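Transferrin (Manduca sexta, PDB 6WB6) transports iron in the insect, binding a single ferric ion per molecule together with a carbonate anion. Local coordinates at residues Ser389-Leu394 and Ala416-Leu421; Ser402-Val407 and Arg586-Ala591; Pro423-Val428 and Val598-Thr603. All blocks are in the same frame, centred on the assembly; numbering follows the deposited sequence.

How the contacts relate
Along the chain from the N terminus, contact 1 opens at 389-394 and contact 2 at 402-407 before contact 1 closes a short loop at 416-421, joining helices 390-399 and 411-419. Contact 3 then opens directly at 423-428. A long excursion through the mixed sheet of this half follows, and the chain returns to close contact 2 at 586-591, pairing strands 405-407 and 587-590, and contact 3 at 598-603, joining helix 597-611 to strand 422-428. Contact 2 therefore crosses both others, while contacts 1 and 3 stand in series. Strand 587-590 is the hub: V589 touches L394 and L421 of contact 1, and W588 exchanges probable backbone hydrogen bonds with V424 and F425.

Contact 1: Ser389-Leu394 and Ala416-Leu421; sequences SEDACL and AKKYNL
The hydroxyl of Y419 reaches over to the carboxylate of D391 and donates a short hydrogen bond, OH to OD1 at 2.5 Å. OD1 sits at the edge of the phenol, near the ring plane, while the hydroxyl meets it from above the carboxylate plane, 42° out of it; the carboxylate and ring planes are 53° apart. The same OD1 faces a second partner, the positively charged K418 NZ, in a long salt bridge of 3.7 Å; the lysine chain bends at three torsions on the way there. In D391 CG stands anti to the backbone N (chi1 176°), and of the two oxygens beyond it only OD1 bonds the hydroxyl. A phenylalanine in place of Y419 lacks the hydroxyl, and the carboxylate would probably be freer to turn, with only the long K418 bridge left to it across this contact. The segments belong to helices 390-399 and 411-419, which stand either side of strand 405-407 in sequence within the second transferrin-like half of the protein. At the start of the first helix S389 is the N-cap, its OG accepting from A392 N at 2.9 Å, and E390 OE2 is paired with R411 NE in a salt bridge. Packing completes the join. L394 CB lies 3.4 Å from Y419 CE2, with the L394 carbonyl carbon over the centre of one ring face; K418 CG, from the tyrosine's own segment, lies over the centre of the opposite face. Further in, L421 CD1 approaches L394 CD2 at 3.8 Å and also lies 3.6 Å from L394 O, and both leucines rest on V589 of strand 587-590.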
loop_
_atom_site.group_PDB
_atom_site.type_symbol
_atom_site.label_atom_id
_atom_site.label_comp_id
_atom_site.label_asym_id
_atom_site.label_seq_id
_atom_site.Cartn_x
_atom_site.Cartn_y
_atom_site.Cartn_z
ATOM N N SER A 389 12.219 22.549 -6.549
ATOM C CA SER A 389 13.277 21.606 -6.866
ATOM C C SER A 389 13.392 20.558 -5.769
ATOM O O SER A 389 12.823 20.683 -4.681
ATOM C CB SER A 389 14.619 22.311 -7.011
ATOM O OG SER A 389 15.065 22.712 -5.740
ATOM N N GLU A 390 14.195 19.542 -6.060
ATOM C CA GLU A 390 14.520 18.545 -5.055
ATOM C C GLU A 390 15.306 19.174 -3.908
ATOM O O GLU A 390 15.000 18.948 -2.736
ATOM C CB GLU A 390 15.296 17.405 -5.718
ATOM C CG GLU A 390 15.890 16.373 -4.778
ATOM C CD GLU A 390 16.650 15.302 -5.521
ATOM O OE1 GLU A 390 16.006 14.473 -6.198
ATOM O OE2 GLU A 390 17.897 15.315 -5.463
ATOM N N ASP A 391 16.322 19.986 -4.232
ATOM C CA ASP A 391 17.106 20.628 -3.177
ATOM C C ASP A 391 16.221 21.509 -2.304
ATOM O O ASP A 391 16.415 21.582 -1.084
ATOM C CB ASP A 391 18.261 21.435 -3.777
ATOM C CG ASP A 391 19.033 22.193 -2.731
ATOM O OD1 ASP A 391 19.939 21.594 -2.084
ATOM O OD2 ASP A 391 18.718 23.389 -2.529
ATOM N N ALA A 392 15.230 22.170 -2.901
ATOM C CA ALA A 392 14.335 22.988 -2.088
ATOM C C ALA A 392 13.381 22.137 -1.266
ATOM O O ALA A 392 12.946 22.568 -0.194
ATOM C CB ALA A 392 13.534 23.954 -2.952
ATOM N N CYS A 393 13.012 20.948 -1.758
ATOM C CA CYS A 393 12.225 20.045 -0.925
ATOM C C CYS A 393 13.057 19.541 0.243
ATOM O O CYS A 393 12.549 19.400 1.360
ATOM C CB CYS A 393 11.700 18.859 -1.750
ATOM S SG CYS A 393 10.082 19.122 -2.444
ATOM N N LEU A 394 14.328 19.225 -0.013
ATOM C CA LEU A 394 15.195 18.756 1.056
ATOM C C LEU A 394 15.397 19.836 2.102
ATOM O O LEU A 394 15.298 19.576 3.301
ATOM C CB LEU A 394 16.535 18.305 0.486
ATOM C CG LEU A 394 16.434 17.102 -0.437
ATOM C CD1 LEU A 394 17.772 16.931 -1.107
ATOM C CD2 LEU A 394 16.010 15.840 0.341
ATOM N N ALA A 416 21.868 13.814 3.234
ATOM C CA ALA A 416 22.045 13.674 4.676
ATOM C C ALA A 416 23.213 14.507 5.194
ATOM O O ALA A 416 23.123 15.096 6.277
ATOM C CB ALA A 416 22.243 12.197 5.050
ATOM N N LYS A 417 24.330 14.550 4.466
ATOM C CA LYS A 417 25.426 15.409 4.899
ATOM C C LYS A 417 24.968 16.854 4.948
ATOM O O LYS A 417 25.341 17.606 5.849
ATOM C CB LYS A 417 26.628 15.275 3.956
ATOM C CG LYS A 417 27.904 14.772 4.607
ATOM N N LYS A 418 24.126 17.249 4.001
ATOM C CA LYS A 418 23.871 18.661 3.766
ATOM C C LYS A 418 22.716 19.173 4.605
ATOM O O LYS A 418 22.776 20.304 5.104
ATOM C CB LYS A 418 23.590 18.892 2.271
ATOM C CG LYS A 418 22.875 20.208 1.935
ATOM C CD LYS A 418 23.840 21.269 1.556
ATOM C CE LYS A 418 24.242 21.109 0.110
ATOM N NZ LYS A 418 23.343 21.922 -0.745
ATOM N N TYR A 419 21.674 18.369 4.744
ATOM C CA TYR A 419 20.443 18.779 5.445
ATOM C C TYR A 419 20.156 17.975 6.688
ATOM O O TYR A 419 19.105 18.138 7.192
ATOM C CB TYR A 419 19.261 18.586 4.524
ATOM C CG TYR A 419 19.317 19.528 3.380
ATOM C CD1 TYR A 419 19.266 20.881 3.625
ATOM C CD2 TYR A 419 19.512 19.066 2.102
ATOM C CE1 TYR A 419 19.333 21.775 2.601
ATOM C CE2 TYR A 419 19.506 19.945 1.048
ATOM C CZ TYR A 419 19.519 21.287 1.334
ATOM O OH TYR A 419 19.608 22.174 0.368
ATOM N N ASN A 420 21.100 17.167 7.124
ATOM C CA ASN A 420 20.920 16.308 8.291
ATOM C C ASN A 420 19.589 15.558 8.234
ATOM O O ASN A 420 18.865 15.440 9.231
ATOM C CB ASN A 420 21.033 17.114 9.578
ATOM C CG ASN A 420 21.315 16.250 10.761
ATOM O OD1 ASN A 420 21.761 15.102 10.613
ATOM N ND2 ASN A 420 21.063 16.786 11.960
ATOM N N LEU A 421 19.265 15.049 7.053
ATOM C CA LEU A 421 18.117 14.180 6.861
ATOM C C LEU A 421 18.579 12.736 6.830
ATOM O O LEU A 421 19.768 12.442 6.722
ATOM C CB LEU A 421 17.387 14.538 5.565
ATOM C CG LEU A 421 17.014 16.014 5.449
ATOM C CD1 LEU A 421 16.508 16.306 4.039
ATOM C CD2 LEU A 421 15.970 16.333 6.487
#

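Contact 2: Ser402-Val407 and Arg586-Ala591; sequences SDLASV and RTWVAA
W588 meets three successive residues of 402-407. Its CB lies 3.8 Å from A405 O and 4.2 Å from L404 CD1, the leucine branch approaching the indole obliquely. Beyond CG, which stands anti to the carbonyl carbon (chi1 -71°), S406 CB lies over the face of the five-membered ring, 17° off the normal, in a CH-pi contact. CB of S406 is 3.7 Å from W588 CD1 and closer still, 3.4 Å, to W588 NE1. At NE1 the N-H donates to a water at 3.3 Å, and that water is also hydrogen-bonded to S406 OG at 3.0 Å, bridging the pair. The indole also stacks with F425 and meets F632, the planes about 50° apart.

The backbones pair by four hydrogen bonds, two between A405 and V589 and two between V407 and T587; V589 N to A405 O is short at 2.6 Å. On the face away from the indole, V407 CG1 packs against V589 CG1 at 3.7 Å. R586, next to the pair, sends its NE to D408 in a salt bridge. The pairing is antiparallel and joins segments whose closest ends are 179 residues apart, within a four-stranded sheet of order 1-3-2-4 belonging to a transferrin lobe of the periplasmic-binding-protein clan.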
loop_
_atom_site.group_PDB
_atom_site.type_symbol
_atom_site.label_atom_id
_atom_site.label_comp_id
_atom_site.label_asym_id
_atom_site.label_seq_id
_atom_site.Cartn_x
_atom_site.Cartn_y
_atom_site.Cartn_z
ATOM N N SER A 402 8.307 20.614 5.588
ATOM C CA SER A 402 7.793 19.331 5.150
ATOM C C SER A 402 8.288 18.277 6.121
ATOM O O SER A 402 9.215 18.506 6.899
ATOM C CB SER A 402 8.255 18.975 3.732
ATOM O OG SER A 402 8.160 20.087 2.864
ATOM N N ASP A 403 7.671 17.103 6.050
ATOM C CA ASP A 403 8.101 15.960 6.832
ATOM C C ASP A 403 8.866 14.937 6.010
ATOM O O ASP A 403 9.621 14.149 6.584
ATOM C CB ASP A 403 6.885 15.294 7.478
ATOM C CG ASP A 403 6.089 16.267 8.332
ATOM O OD1 ASP A 403 6.704 16.902 9.229
ATOM O OD2 ASP A 403 4.868 16.424 8.084
ATOM N N LEU A 404 8.684 14.902 4.691
ATOM C CA LEU A 404 9.529 14.020 3.900
ATOM C C LEU A 404 9.572 14.484 2.458
ATOM O O LEU A 404 8.697 15.203 1.979
ATOM C CB LEU A 404 9.062 12.551 3.953
ATOM C CG LEU A 404 7.707 12.207 3.329
ATOM C CD1 LEU A 404 7.451 10.680 3.348
ATOM C CD2 LEU A 404 6.581 12.920 4.020
ATOM N N ALA A 405 10.587 13.989 1.770
ATOM C CA ALA A 405 10.857 14.325 0.396
ATOM C C ALA A 405 11.703 13.198 -0.141
ATOM O O ALA A 405 12.381 12.500 0.622
ATOM C CB ALA A 405 11.567 15.677 0.277
ATOM N N SER A 406 11.635 13.013 -1.450
ATOM C CA SER A 406 12.356 11.954 -2.124
ATOM C C SER A 406 13.634 12.500 -2.736
ATOM O O SER A 406 13.765 13.688 -3.015
ATOM C CB SER A 406 11.508 11.300 -3.227
ATOM O OG SER A 406 11.111 12.248 -4.200
ATOM N N VAL A 407 14.553 11.585 -2.982
ATOM C CA VAL A 407 15.845 11.869 -3.572
ATOM C C VAL A 407 16.274 10.588 -4.275
ATOM O O VAL A 407 15.928 9.481 -3.845
ATOM C CB VAL A 407 16.809 12.377 -2.467
ATOM C CG1 VAL A 407 16.774 11.443 -1.261
ATOM C CG2 VAL A 407 18.210 12.564 -2.975
ATOM N N ARG A 586 15.065 5.306 -5.466
ATOM C CA ARG A 586 14.364 6.499 -5.024
ATOM C C ARG A 586 13.989 6.325 -3.559
ATOM O O ARG A 586 13.377 5.323 -3.180
ATOM C CB ARG A 586 13.113 6.751 -5.852
ATOM C CG ARG A 586 12.248 7.832 -5.292
ATOM C CD ARG A 586 11.206 8.302 -6.306
ATOM N NE ARG A 586 11.832 8.945 -7.450
ATOM C CZ ARG A 586 11.178 9.364 -8.535
ATOM N NH1 ARG A 586 9.861 9.230 -8.644
ATOM N NH2 ARG A 586 11.846 9.928 -9.518
ATOM N N THR A 587 14.368 7.308 -2.746
ATOM C CA THR A 587 14.311 7.245 -1.288
ATOM C C THR A 587 13.643 8.492 -0.739
ATOM O O THR A 587 13.941 9.605 -1.189
ATOM C CB THR A 587 15.690 7.179 -0.691
ATOM O OG1 THR A 587 16.353 5.997 -1.134
ATOM C CG2 THR A 587 15.595 7.179 0.790
ATOM N N TRP A 588 12.777 8.313 0.254
ATOM C CA TRP A 588 12.159 9.428 0.952
ATOM C C TRP A 588 12.903 9.671 2.252
ATOM O O TRP A 588 13.190 8.725 3.003
ATOM C CB TRP A 588 10.665 9.180 1.192
ATOM C CG TRP A 588 9.923 9.264 -0.108
ATOM C CD1 TRP A 588 9.174 10.300 -0.553
ATOM C CD2 TRP A 588 9.870 8.251 -1.145
ATOM N NE1 TRP A 588 8.656 10.014 -1.799
ATOM C CE2 TRP A 588 9.081 8.768 -2.189
ATOM C CE3 TRP A 588 10.411 6.965 -1.285
ATOM C CZ2 TRP A 588 8.828 8.053 -3.364
ATOM C CZ3 TRP A 588 10.143 6.246 -2.458
ATOM C CH2 TRP A 588 9.376 6.798 -3.479
ATOM N N VAL A 589 13.265 10.927 2.489
ATOM C CA VAL A 589 14.101 11.268 3.628
ATOM C C VAL A 589 13.328 12.223 4.514
ATOM O O VAL A 589 12.435 12.948 4.061
ATOM C CB VAL A 589 15.454 11.876 3.216
ATOM C CG1 VAL A 589 16.203 10.931 2.335
ATOM C CG2 VAL A 589 15.261 13.210 2.541
ATOM N N ALA A 590 13.684 12.208 5.796
ATOM C CA ALA A 590 13.015 13.006 6.805
ATOM C C ALA A 590 14.038 13.613 7.751
ATOM O O ALA A 590 15.184 13.168 7.842
ATOM C CB ALA A 590 12.010 12.173 7.608
ATOM N N ALA A 591 13.601 14.642 8.470
ATOM C CA ALA A 591 14.478 15.274 9.428
ATOM C C ALA A 591 14.519 14.450 10.708
ATOM O O ALA A 591 13.828 13.434 10.863
ATOM C CB ALA A 591 14.027 16.701 9.711
HETATM O O HOH W 1 11.046 15.254 8.887
HETATM O O HOH W 2 8.161 12.537 -3.801
#

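Contact 3: Pro423-Val428 and Val598-Thr603; sequences PVFHEV and VSIAHT
V424 and F425 of strand 422-428 pack onto I600 and A601 of helix 597-611, and the contacts sort into aliphatic and aromatic ones. On the aliphatic side a single methyl does most of the work: V424 CG1, anti to the backbone N (chi1 173°), lies 3.7 Å from A601 CB and 3.8 Å from I600 CG2. The valine and isoleucine side chains cross at about a right angle, and V424 CG2 also comes within 4.1 Å of I600 CG2.

The aromatic part is looser. F425 brings the CD1-CE1 side of its ring obliquely against the helix, CD1 being 3.9 Å from A601 CA and CE1 4.2 Å from I600 O. The same side chain touches P604 and L605 further along the helix.

Segments 423-428 and 598-603 run at 22° to each other, their axes 8.1 Å apart at closest, and the small A601 is where the backbones come nearest. Backbone bonds of V424 and F425 go to the sheet partner W588, and V424 also bonds T642. Between strand and helix there is apolar packing without directional polar bonds, so shape and close packing hold the two together here.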
loop_
_atom_site.group_PDB
_atom_site.type_symbol
_atom_site.label_atom_id
_atom_site.label_comp_id
_atom_site.label_asym_id
_atom_site.label_seq_id
_atom_site.Cartn_x
_atom_site.Cartn_y
_atom_site.Cartn_z
ATOM N N PRO A 423 17.140 8.527 5.519
ATOM C CA PRO A 423 16.121 7.810 4.736
ATOM C C PRO A 423 15.130 7.112 5.636
ATOM O O PRO A 423 15.495 6.585 6.684
ATOM C CB PRO A 423 16.931 6.807 3.914
ATOM C CG PRO A 423 18.205 6.638 4.627
ATOM C CD PRO A 423 18.462 7.893 5.439
ATOM N N VAL A 424 13.863 7.117 5.222
ATOM C CA VAL A 424 12.789 6.466 5.964
ATOM C C VAL A 424 12.276 5.238 5.235
ATOM O O VAL A 424 12.042 4.193 5.852
ATOM C CB VAL A 424 11.636 7.456 6.248
ATOM C CG1 VAL A 424 10.415 6.723 6.879
ATOM C CG2 VAL A 424 12.101 8.573 7.145
ATOM N N PHE A 425 12.057 5.357 3.928
ATOM C CA PHE A 425 11.642 4.222 3.109
ATOM C C PHE A 425 12.055 4.515 1.679
ATOM O O PHE A 425 12.316 5.670 1.312
ATOM C CB PHE A 425 10.144 3.967 3.205
ATOM C CG PHE A 425 9.302 5.114 2.723
ATOM C CD1 PHE A 425 8.908 6.114 3.593
ATOM C CD2 PHE A 425 8.926 5.203 1.393
ATOM C CE1 PHE A 425 8.149 7.181 3.150
ATOM C CE2 PHE A 425 8.168 6.267 0.952
ATOM C CZ PHE A 425 7.777 7.253 1.829
ATOM N N HIS A 426 12.142 3.450 0.894
ATOM C CA HIS A 426 12.661 3.495 -0.461
ATOM C C HIS A 426 11.793 2.614 -1.352
ATOM O O HIS A 426 10.987 1.803 -0.869
ATOM C CB HIS A 426 14.110 3.022 -0.498
ATOM C CG HIS A 426 14.274 1.626 -0.001
ATOM N ND1 HIS A 426 14.709 1.335 1.274
ATOM C CD2 HIS A 426 14.023 0.435 -0.596
ATOM C CE1 HIS A 426 14.754 0.024 1.428
ATOM N NE2 HIS A 426 14.336 -0.543 0.308
ATOM N N GLU A 427 11.980 2.787 -2.667
ATOM C CA GLU A 427 11.308 1.979 -3.670
ATOM C C GLU A 427 11.943 0.607 -3.780
ATOM O O GLU A 427 13.153 0.438 -3.609
ATOM C CB GLU A 427 11.342 2.665 -5.040
ATOM C CG GLU A 427 10.382 3.813 -5.127
ATOM C CD GLU A 427 10.289 4.456 -6.500
ATOM O OE1 GLU A 427 11.137 4.186 -7.379
ATOM O OE2 GLU A 427 9.377 5.267 -6.666
ATOM N N VAL A 428 11.104 -0.386 -4.020
ATOM C CA VAL A 428 11.583 -1.701 -4.399
ATOM C C VAL A 428 11.003 -2.045 -5.764
ATOM O O VAL A 428 9.970 -1.519 -6.184
ATOM C CB VAL A 428 11.235 -2.784 -3.357
ATOM C CG1 VAL A 428 12.020 -2.545 -2.097
ATOM C CG2 VAL A 428 9.746 -2.839 -3.092
ATOM N N VAL A 598 8.275 5.672 11.986
ATOM C CA VAL A 598 7.024 4.922 11.885
ATOM C C VAL A 598 5.893 5.838 11.420
ATOM O O VAL A 598 5.186 5.544 10.443
ATOM C CB VAL A 598 6.722 4.238 13.236
ATOM C CG1 VAL A 598 5.323 3.664 13.274
ATOM C CG2 VAL A 598 7.782 3.150 13.501
ATOM N N SER A 599 5.750 6.996 12.058
ATOM C CA SER A 599 4.694 7.917 11.655
ATOM C C SER A 599 4.846 8.372 10.204
ATOM O O SER A 599 3.841 8.587 9.514
ATOM C CB SER A 599 4.674 9.116 12.599
ATOM O OG SER A 599 4.005 8.784 13.796
ATOM N N ILE A 600 6.078 8.472 9.710
ATOM C CA ILE A 600 6.313 8.976 8.358
ATOM C C ILE A 600 6.115 7.879 7.323
ATOM O O ILE A 600 5.531 8.098 6.250
ATOM C CB ILE A 600 7.725 9.579 8.277
ATOM C CG1 ILE A 600 7.742 10.906 9.053
ATOM C CG2 ILE A 600 8.149 9.761 6.826
ATOM C CD1 ILE A 600 9.050 11.652 8.946
ATOM N N ALA A 601 6.632 6.701 7.611
ATOM C CA ALA A 601 6.508 5.596 6.681
ATOM C C ALA A 601 5.085 5.068 6.624
ATOM O O ALA A 601 4.689 4.495 5.616
ATOM C CB ALA A 601 7.461 4.466 7.088
ATOM N N HIS A 602 4.300 5.238 7.685
ATOM C CA HIS A 602 3.083 4.451 7.795
ATOM C C HIS A 602 2.165 4.684 6.598
ATOM O O HIS A 602 1.787 3.741 5.889
ATOM C CB HIS A 602 2.349 4.763 9.102
ATOM C CG HIS A 602 1.121 3.942 9.279
ATOM N ND1 HIS A 602 -0.117 4.346 8.824
ATOM C CD2 HIS A 602 0.949 2.709 9.810
ATOM C CE1 HIS A 602 -1.003 3.402 9.093
ATOM N NE2 HIS A 602 -0.381 2.402 9.688
ATOM N N THR A 603 1.773 5.928 6.365
ATOM C CA THR A 603 0.766 6.176 5.336
ATOM C C THR A 603 1.232 5.774 3.945
ATOM O O THR A 603 0.470 5.087 3.240
ATOM C CB THR A 603 0.303 7.632 5.382
ATOM O OG1 THR A 603 -0.571 7.806 6.503
ATOM C CG2 THR A 603 -0.439 8.046 4.094
#